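Local coordinates for glycerophosphodiester phosphodiesterase (Parabacteroides distasonis, PDB 3NO3), which belongs to the glycerophosphodiester phosphodiesterase family, whose members fold as a TIM barrel, and holds a bound magnesium ion in this structure, at residues N22-L27 with L89-K94; E28-I33 with K96-I101; D141-F146 with L170-L175. All blocks are in the same frame, centred on the assembly; numbering follows the deposited sequence. Where two conformers were deposited one is given.

Contact 1. Residues N22-L27 with L89-K94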
loop_
_atom_site.group_PDB
_atom_site.type_symbol
_atom_site.label_atom_id
_atom_site.label_comp_id
_atom_site.label_asym_id
_atom_site.label_seq_id
_atom_site.Cartn_x
_atom_site.Cartn_y
_atom_site.Cartn_z
ATOM N N ASN A 22 -5.103 -2.651 9.212
ATOM C CA ASN A 22 -3.874 -3.477 9.151
ATOM C C ASN A 22 -3.973 -4.811 9.885
ATOM O O ASN A 22 -3.054 -5.237 10.600
ATOM C CB ASN A 22 -2.652 -2.649 9.622
ATOM C CG ASN A 22 -2.139 -1.690 8.558
ATOM O OD1 ASN A 22 -1.937 -2.105 7.451
ATOM N ND2 ASN A 22 -1.885 -0.426 8.903
ATOM N N SER A 23 -5.127 -5.457 9.731
ATOM C CA SER A 23 -5.454 -6.682 10.473
ATOM C C SER A 23 -5.691 -7.846 9.503
ATOM O O SER A 23 -5.855 -7.660 8.290
ATOM C CB SER A 23 -6.710 -6.443 11.332
ATOM O OG SER A 23 -7.876 -6.260 10.564
ATOM N N ILE A 24 -5.723 -9.045 10.058
ATOM C CA ILE A 24 -6.096 -10.246 9.327
ATOM C C ILE A 24 -7.539 -10.083 8.812
ATOM O O ILE A 24 -7.810 -10.302 7.618
ATOM C CB ILE A 24 -5.956 -11.481 10.206
ATOM C CG1 ILE A 24 -4.464 -11.710 10.568
ATOM C CG2 ILE A 24 -6.719 -12.700 9.553
ATOM C CD1 ILE A 24 -3.507 -12.011 9.403
ATOM N N ARG A 25 -8.432 -9.565 9.671
ATOM C CA ARG A 25 -9.820 -9.349 9.303
ATOM C C ARG A 25 -9.941 -8.362 8.142
ATOM O O ARG A 25 -10.712 -8.596 7.245
ATOM C CB ARG A 25 -10.606 -8.878 10.532
ATOM C CG ARG A 25 -12.059 -8.526 10.349
ATOM C CD ARG A 25 -13.007 -9.645 10.049
ATOM N NE ARG A 25 -14.368 -9.296 10.517
ATOM C CZ ARG A 25 -15.479 -10.004 10.297
ATOM N NH1 ARG A 25 -16.633 -9.578 10.810
ATOM N NH2 ARG A 25 -15.467 -11.123 9.572
ATOM N N SER A 26 -9.162 -7.272 8.153
ATOM C CA SER A 26 -9.272 -6.260 7.077
ATOM C C SER A 26 -8.778 -6.771 5.718
ATOM O O SER A 26 -9.372 -6.452 4.685
ATOM C CB SER A 26 -8.643 -4.911 7.470
ATOM O OG SER A 26 -7.198 -4.894 7.456
ATOM N N LEU A 27 -7.729 -7.586 5.752
ATOM C CA LEU A 27 -7.218 -8.270 4.582
ATOM C C LEU A 27 -8.294 -9.242 4.041
ATOM O O LEU A 27 -8.553 -9.256 2.837
ATOM C CB LEU A 27 -5.945 -9.035 4.935
ATOM C CG LEU A 27 -5.354 -9.963 3.875
ATOM C CD1 LEU A 27 -4.951 -9.202 2.649
ATOM C CD2 LEU A 27 -4.214 -10.721 4.499
ATOM N N LEU A 89 1.225 -12.489 5.272
ATOM C CA LEU A 89 1.467 -13.165 4.015
ATOM C C LEU A 89 0.967 -14.603 3.967
ATOM O O LEU A 89 0.509 -15.031 2.911
ATOM C CB LEU A 89 2.968 -13.105 3.660
ATOM C CG LEU A 89 3.453 -11.648 3.499
ATOM C CD1 LEU A 89 4.915 -11.659 3.101
ATOM C CD2 LEU A 89 2.601 -10.792 2.530
ATOM N N LYS A 90 1.019 -15.341 5.077
ATOM C CA LYS A 90 0.482 -16.694 5.101
ATOM C C LYS A 90 -1.026 -16.632 4.799
ATOM O O LYS A 90 -1.561 -17.450 4.035
ATOM C CB LYS A 90 0.772 -17.360 6.457
ATOM C CG LYS A 90 0.238 -18.794 6.669
ATOM C CD LYS A 90 0.819 -19.431 7.957
ATOM C CE LYS A 90 0.160 -20.761 8.357
ATOM N NZ LYS A 90 -1.315 -20.646 8.631
ATOM N N ARG A 91 -1.718 -15.655 5.384
ATOM C CA ARG A 91 -3.168 -15.506 5.126
ATOM C C ARG A 91 -3.431 -15.050 3.678
ATOM O O ARG A 91 -4.286 -15.609 2.996
ATOM C CB ARG A 91 -3.798 -14.517 6.136
ATOM C CG ARG A 91 -5.358 -14.408 6.070
ATOM C CD ARG A 91 -6.035 -15.652 6.542
ATOM N NE ARG A 91 -7.454 -15.714 6.219
ATOM C CZ ARG A 91 -7.989 -16.222 5.100
ATOM N NH1 ARG A 91 -7.256 -16.691 4.087
ATOM N NH2 ARG A 91 -9.314 -16.239 4.977
ATOM N N ALA A 92 -2.646 -14.082 3.213
ATOM C CA ALA A 92 -2.771 -13.540 1.851
ATOM C C ALA A 92 -2.541 -14.578 0.783
ATOM O O ALA A 92 -3.226 -14.555 -0.260
ATOM C CB ALA A 92 -1.838 -12.360 1.657
ATOM N N LYS A 93 -1.654 -15.525 1.048
ATOM C CA LYS A 93 -1.435 -16.618 0.107
ATOM C C LYS A 93 -2.691 -17.424 -0.242
ATOM O O LYS A 93 -2.851 -17.807 -1.396
ATOM C CB LYS A 93 -0.341 -17.580 0.599
ATOM C CG LYS A 93 0.091 -18.670 -0.432
ATOM C CD LYS A 93 0.797 -18.032 -1.648
ATOM C CE LYS A 93 1.385 -19.066 -2.590
ATOM N NZ LYS A 93 1.860 -18.405 -3.855
ATOM N N LYS A 94 -3.561 -17.675 0.728
ATOM C CA LYS A 94 -4.818 -18.374 0.462
ATOM C C LYS A 94 -5.909 -17.501 -0.213
ATOM O O LYS A 94 -6.909 -18.045 -0.696
ATOM C CB LYS A 94 -5.394 -18.919 1.745
ATOM C CG LYS A 94 -4.493 -19.813 2.600
ATOM C CD LYS A 94 -5.331 -20.349 3.770
ATOM C CE LYS A 94 -4.542 -20.638 5.019
ATOM N NZ LYS A 94 -4.440 -19.438 5.929
#
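The first turn of helix 24-32 lies against helix 85-94, with I24 nearest R91 (CA atoms 7.3 Å apart) and L27 nearest A92 (CA atoms 7.4 Å apart). No hydrogen bond joins the two segments, and the contact is made by aliphatic groups. Both branches of I24 are used. Its CG2 meets CG of R91 at 4.1 Å, and its CD1 lies 4.1 Å from CB of R91. L27 reaches across with one methyl. With CG anti to the backbone N (chi1 172°), CD2 of L27 comes to 3.9 Å from the backbone N of A92 and 4.1 Å from its CB. The same methyl also touches CB of R91. These helices belong to the outer layer of the TIM barrel, and L27 and A92 lie on the buried side of their interface, where A92 also packs on L100 of strand 99-104. R91 meets I24 and L27 chiefly through CB and CG. Its chain then bends at chi2 (69°), and its guanidinium pairs with E28. Helix 24-32 starts in a capping box. S26 N donates to S23 OG at 2.9 Å, and S23 N donates to S26 OG at 3.1 Å.

Contact 2. Residues E28-I33 with K96-I101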
loop_
_atom_site.group_PDB
_atom_site.type_symbol
_atom_site.label_atom_id
_atom_site.label_comp_id
_atom_site.label_asym_id
_atom_site.label_seq_id
_atom_site.Cartn_x
_atom_site.Cartn_y
_atom_site.Cartn_z
ATOM N N GLU A 28 -8.893 -10.027 4.936
ATOM C CA GLU A 28 -9.952 -10.980 4.549
ATOM C C GLU A 28 -11.161 -10.276 3.959
ATOM O O GLU A 28 -11.701 -10.700 2.925
ATOM C CB GLU A 28 -10.401 -11.817 5.748
ATOM C CG GLU A 28 -9.358 -12.815 6.304
ATOM C CD GLU A 28 -9.794 -13.502 7.614
ATOM O OE1 GLU A 28 -10.698 -12.989 8.323
ATOM O OE2 GLU A 28 -9.232 -14.587 7.940
ATOM N N ARG A 29 -11.583 -9.196 4.600
ATOM C CA ARG A 29 -12.728 -8.453 4.117
ATOM C C ARG A 29 -12.461 -7.742 2.771
ATOM O O ARG A 29 -13.363 -7.695 1.909
ATOM C CB ARG A 29 -13.233 -7.484 5.189
ATOM C CG ARG A 29 -13.764 -8.167 6.441
ATOM C CD ARG A 29 -15.160 -8.825 6.287
ATOM N NE ARG A 29 -16.188 -7.826 6.082
ATOM C CZ ARG A 29 -16.911 -7.603 4.980
ATOM N NH1 ARG A 29 -16.832 -8.358 3.888
ATOM N NH2 ARG A 29 -17.763 -6.598 4.989
ATOM N N ALA A 30 -11.255 -7.222 2.560
ATOM C CA ALA A 30 -10.856 -6.689 1.222
ATOM C C ALA A 30 -11.001 -7.728 0.107
ATOM O O ALA A 30 -11.544 -7.433 -0.973
ATOM C CB ALA A 30 -9.434 -6.136 1.238
ATOM N N SER A 31 -10.539 -8.938 0.383
ATOM C CA SER A 31 -10.749 -10.099 -0.506
ATOM C C SER A 31 -12.218 -10.430 -0.680
ATOM O O SER A 31 -12.650 -10.637 -1.819
ATOM C CB SER A 31 -9.986 -11.326 0.011
ATOM O OG SER A 31 -10.297 -12.487 -0.758
ATOM N N GLU A 32 -12.977 -10.468 0.417
ATOM C CA GLU A 32 -14.413 -10.812 0.386
ATOM C C GLU A 32 -15.233 -9.867 -0.513
ATOM O O GLU A 32 -16.123 -10.321 -1.260
ATOM C CB GLU A 32 -14.986 -10.926 1.811
ATOM C CG GLU A 32 -16.410 -11.579 1.887
ATOM C CD GLU A 32 -16.918 -11.869 3.331
ATOM O OE1 GLU A 32 -16.446 -11.167 4.239
ATOM O OE2 GLU A 32 -17.822 -12.772 3.540
ATOM N N ILE A 33 -14.929 -8.571 -0.475
ATOM C CA ILE A 33 -15.587 -7.605 -1.390
ATOM C C ILE A 33 -15.052 -7.579 -2.836
ATOM O O ILE A 33 -15.558 -6.827 -3.650
ATOM C CB ILE A 33 -15.683 -6.173 -0.787
ATOM C CG1 ILE A 33 -14.337 -5.494 -0.702
ATOM C CG2 ILE A 33 -16.413 -6.215 0.616
ATOM C CD1 ILE A 33 -14.423 -4.030 -0.352
ATOM N N LYS A 96 -6.601 -15.663 -3.192
ATOM C CA LYS A 96 -5.984 -15.648 -4.527
ATOM C C LYS A 96 -6.333 -14.451 -5.433
ATOM O O LYS A 96 -5.550 -14.049 -6.292
ATOM C CB LYS A 96 -6.328 -16.955 -5.278
ATOM C CG LYS A 96 -5.849 -18.254 -4.583
ATOM C CD LYS A 96 -4.333 -18.315 -4.401
ATOM C CE LYS A 96 -3.875 -19.689 -3.780
ATOM N NZ LYS A 96 -2.382 -19.776 -3.602
ATOM N N ASN A 97 -7.496 -13.886 -5.212
ATOM C CA ASN A 97 -8.003 -12.797 -6.024
ATOM C C ASN A 97 -7.346 -11.406 -5.800
ATOM O O ASN A 97 -7.662 -10.479 -6.538
ATOM C CB ASN A 97 -9.531 -12.681 -5.758
ATOM C CG ASN A 97 -9.857 -12.319 -4.254
ATOM O OD1 ASN A 97 -9.031 -12.597 -3.341
ATOM N ND2 ASN A 97 -11.059 -11.745 -4.010
ATOM N N ILE A 98 -6.481 -11.229 -4.802
ATOM C CA ILE A 98 -6.153 -9.876 -4.380
ATOM C C ILE A 98 -4.665 -9.544 -4.464
ATOM O O ILE A 98 -3.814 -10.367 -4.188
ATOM C CB ILE A 98 -6.761 -9.596 -2.998
ATOM C CG1 ILE A 98 -6.947 -8.090 -2.757
ATOM C CG2 ILE A 98 -5.988 -10.269 -1.880
ATOM C CD1 ILE A 98 -8.161 -7.826 -1.883
ATOM N N ARG A 99 -4.406 -8.333 -4.928
ATOM C CA ARG A 99 -3.086 -7.762 -5.042
ATOM C C ARG A 99 -2.667 -7.210 -3.675
ATOM O O ARG A 99 -3.492 -6.624 -2.969
ATOM C CB ARG A 99 -3.154 -6.610 -6.031
ATOM C CG ARG A 99 -1.875 -6.235 -6.628
ATOM C CD ARG A 99 -1.559 -7.172 -7.754
ATOM N NE ARG A 99 -0.261 -6.802 -8.261
ATOM C CZ ARG A 99 0.425 -7.483 -9.150
ATOM N NH1 ARG A 99 -0.082 -8.594 -9.727
ATOM N NH2 ARG A 99 1.612 -6.994 -9.517
ATOM N N LEU A 100 -1.398 -7.391 -3.316
ATOM C CA LEU A 100 -0.870 -6.958 -2.032
ATOM C C LEU A 100 -0.122 -5.649 -2.230
ATOM O O LEU A 100 0.864 -5.612 -2.938
ATOM C CB LEU A 100 0.003 -8.069 -1.445
ATOM C CG LEU A 100 -0.721 -9.431 -1.306
ATOM C CD1 LEU A 100 0.200 -10.392 -0.637
ATOM C CD2 LEU A 100 -2.060 -9.285 -0.471
ATOM N N ILE A 101 -0.640 -4.562 -1.649
ATOM C CA ILE A 101 -0.066 -3.235 -1.784
ATOM C C ILE A 101 0.726 -2.955 -0.497
ATOM O O ILE A 101 0.176 -2.591 0.514
ATOM C CB ILE A 101 -1.132 -2.141 -2.071
ATOM C CG1 ILE A 101 -2.061 -2.540 -3.238
ATOM C CG2 ILE A 101 -0.445 -0.830 -2.366
ATOM C CD1 ILE A 101 -1.379 -2.870 -4.575
#
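The side-chain amide of N97 comes up to S31, near the end of helix 24-32, and meets both its backbone carbonyl and its hydroxyl. ND2 of N97 donates to the carbonyl O of S31 at 2.9 Å. The acceptor lies almost exactly in the amide plane of N97. Seen from S31, the donor is tilted 24° from the carbonyl plane, and the N-H...O angle of 148° makes the bond somewhat bent. The other end of the amide, OD1 of N97, lies 2.9 Å from OG of S31. The amide thus has one end at the S31 carbonyl and the other at the S31 hydroxyl, so the ND2 bond helps to fix which way round it sits. CG of N97 stands between its own backbone N and carbonyl carbon (chi1 63°), which directs the amide at the helix.

I98 follows N97 and works by apolar contact. This is the point where the chain, having left helix 85-94, enters strand 99-104 of the parallel TIM barrel. The CA atoms of S31 and I98 are 6.0 Å apart. The CD1 methyl of I98 points into the helix backbone, 3.5 Å from the carbonyl carbon of A30 and 3.5 Å from the backbone N of S31. Beside that peptide, the same methyl touches CB of A30 at 3.8 Å. A30 also packs on S38 of the neighbouring strand 37-44. Backbone hydrogen bonds join S38 in turn to R99 and I101 of strand 99-104. N97 is exposed, whereas A30 and I98 are buried.

Contact 3. Residues D141-F146 with L170-L175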
loop_
_atom_site.group_PDB
_atom_site.type_symbol
_atom_site.label_atom_id
_atom_site.label_comp_id
_atom_site.label_asym_id
_atom_site.label_seq_id
_atom_site.Cartn_x
_atom_site.Cartn_y
_atom_site.Cartn_z
ATOM N N ASP A 141 15.107 5.975 -0.299
ATOM C CA ASP A 141 16.128 4.898 -0.164
ATOM C C ASP A 141 15.487 3.510 -0.186
ATOM O O ASP A 141 16.017 2.601 -0.853
ATOM C CB ASP A 141 17.010 5.132 1.078
ATOM C CG ASP A 141 17.705 6.499 1.045
ATOM O OD1 ASP A 141 18.548 6.669 0.150
ATOM O OD2 ASP A 141 17.389 7.376 1.865
ATOM N N ALA A 142 14.314 3.361 0.449
ATOM C CA ALA A 142 13.565 2.112 0.383
ATOM C C ALA A 142 13.127 1.787 -1.055
ATOM O O ALA A 142 13.322 0.690 -1.503
ATOM C CB ALA A 142 12.320 2.154 1.303
ATOM N N CYS A 143 12.502 2.753 -1.721
ATOM C CA CYS A 143 12.039 2.602 -3.115
ATOM C C CYS A 143 13.187 2.202 -4.044
ATOM O O CYS A 143 13.043 1.297 -4.820
ATOM C CB CYS A 143 11.433 3.902 -3.619
ATOM S SG CYS A 143 9.858 4.395 -2.813
ATOM N N LYS A 144 14.327 2.875 -3.932
ATOM C CA LYS A 144 15.461 2.567 -4.816
ATOM C C LYS A 144 15.968 1.131 -4.621
ATOM O O LYS A 144 16.297 0.425 -5.605
ATOM C CB LYS A 144 16.601 3.584 -4.604
ATOM C CG LYS A 144 16.378 4.980 -5.245
ATOM C CD LYS A 144 17.544 5.929 -4.833
ATOM C CE LYS A 144 17.614 7.154 -5.662
ATOM N NZ LYS A 144 18.698 8.034 -5.109
ATOM N N GLU A 145 15.983 0.671 -3.371
ATOM C CA GLU A 145 16.372 -0.717 -3.089
ATOM C C GLU A 145 15.356 -1.720 -3.599
ATOM O O GLU A 145 15.741 -2.738 -4.149
ATOM C CB GLU A 145 16.613 -0.897 -1.578
ATOM C CG GLU A 145 17.304 -2.216 -1.188
ATOM C CD GLU A 145 18.716 -2.399 -1.748
ATOM O OE1 GLU A 145 19.261 -1.536 -2.479
ATOM O OE2 GLU A 145 19.300 -3.469 -1.469
ATOM N N PHE A 146 14.055 -1.445 -3.472
ATOM C CA PHE A 146 13.058 -2.326 -4.114
ATOM C C PHE A 146 13.217 -2.399 -5.653
ATOM O O PHE A 146 13.207 -3.472 -6.258
ATOM C CB PHE A 146 11.625 -1.866 -3.800
ATOM C CG PHE A 146 11.154 -2.177 -2.399
ATOM C CD1 PHE A 146 11.154 -3.485 -1.908
ATOM C CD2 PHE A 146 10.596 -1.175 -1.618
ATOM C CE1 PHE A 146 10.665 -3.784 -0.621
ATOM C CE2 PHE A 146 10.155 -1.444 -0.314
ATOM C CZ PHE A 146 10.175 -2.758 0.172
ATOM N N LEU A 170 14.183 7.224 -12.603
ATOM C CA LEU A 170 14.663 6.453 -11.428
ATOM C C LEU A 170 14.250 4.964 -11.433
ATOM O O LEU A 170 14.714 4.209 -10.572
ATOM C CB LEU A 170 14.256 7.148 -10.097
ATOM C CG LEU A 170 14.982 8.512 -9.859
ATOM C CD1 LEU A 170 14.335 9.360 -8.758
ATOM C CD2 LEU A 170 16.467 8.345 -9.534
ATOM N N GLY A 171 13.444 4.529 -12.412
ATOM C CA GLY A 171 12.963 3.138 -12.477
ATOM C C GLY A 171 11.676 2.857 -11.727
ATOM O O GLY A 171 11.300 1.701 -11.561
ATOM N N PHE A 172 10.942 3.886 -11.327
ATOM C CA PHE A 172 9.622 3.649 -10.739
ATOM C C PHE A 172 8.670 3.171 -11.809
ATOM O O PHE A 172 8.838 3.523 -12.992
ATOM C CB PHE A 172 9.058 4.924 -10.118
ATOM C CG PHE A 172 9.674 5.302 -8.783
ATOM C CD1 PHE A 172 10.847 6.034 -8.703
ATOM C CD2 PHE A 172 9.073 4.885 -7.594
ATOM C CE1 PHE A 172 11.395 6.374 -7.455
ATOM C CE2 PHE A 172 9.620 5.218 -6.382
ATOM C CZ PHE A 172 10.760 5.968 -6.307
ATOM N N THR A 173 7.686 2.371 -11.407
ATOM C CA THR A 173 6.624 1.949 -12.284
ATOM C C THR A 173 5.308 2.717 -12.029
ATOM O O THR A 173 4.366 2.526 -12.781
ATOM C CB THR A 173 6.348 0.437 -12.171
ATOM O OG1 THR A 173 5.780 0.179 -10.892
ATOM C CG2 THR A 173 7.628 -0.350 -12.358
ATOM N N GLY A 174 5.250 3.574 -11.009
ATOM C CA GLY A 174 4.083 4.394 -10.769
ATOM C C GLY A 174 4.260 5.487 -9.724
ATOM O O GLY A 174 5.309 5.595 -9.116
ATOM N N LEU A 175 3.261 6.356 -9.609
ATOM C CA LEU A 175 3.110 7.258 -8.493
ATOM C C LEU A 175 1.879 6.844 -7.703
ATOM O O LEU A 175 0.941 6.246 -8.245
ATOM C CB LEU A 175 2.979 8.720 -8.950
ATOM C CG LEU A 175 1.841 9.265 -9.798
ATOM C CD1 LEU A 175 0.540 9.471 -9.048
ATOM C CD2 LEU A 175 2.347 10.616 -10.456
#
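A cysteine sulfur-aromatic contact ties helix 140-149 to the loop that leads into strand 174-178, with C143 against the ring of F172. SG of C143 is 4.9 Å from the ring centroid and 81° off the ring normal, so the sulfur sits at the ring edge. Its nearest ring atom is CE2 of F172, at 3.7 Å. CB of C143 comes closer still, 3.5 Å from CZ of F172, and it approaches the ring obliquely. The same two ring carbons, CE2 and CZ, therefore take both atoms of the cysteine side chain. In F172, CG is anti to the carbonyl carbon (chi1 -76°), and the far end of the ring swings nearer the helix than its base. In this TIM barrel, helix 164-169 precedes the loop and ends in a Schellman motif at G171, whose positive phi (88°) turns the chain toward the strand. F172 also packs on L167 of that helix, while C143 touches S137 of strand 133-137. Nearer the surface, the long side chain of K144 runs toward L170. Its CE meets CD2 of L170 at 4.2 Å, an aliphatic contact between two exposed side chains.

How the contacts relate
Contacts 1 and 2 are neighbours, with centres 8 Å apart, and they share helix 24-32. A salt bridge joins them, R91 NE to E28 OE2 at 2.7 Å. Packing adds to it: CB of A92 is 3.6 Å from CD1 of L100. Contact 3 lies on the opposite side of the chain's centre, 25 Å from contact 1 and 24 Å from contact 2, centre to centre. Contacts 2 and 3 reach the same barrel sheet. A bound magnesium ion lies about 13, 14 and 12 Å from the side chains of L27, A30 and C143. E39, D41 and E103 form a magnesium site, and ND2 of N22 in segment 22-27 donates to OD2 of D41.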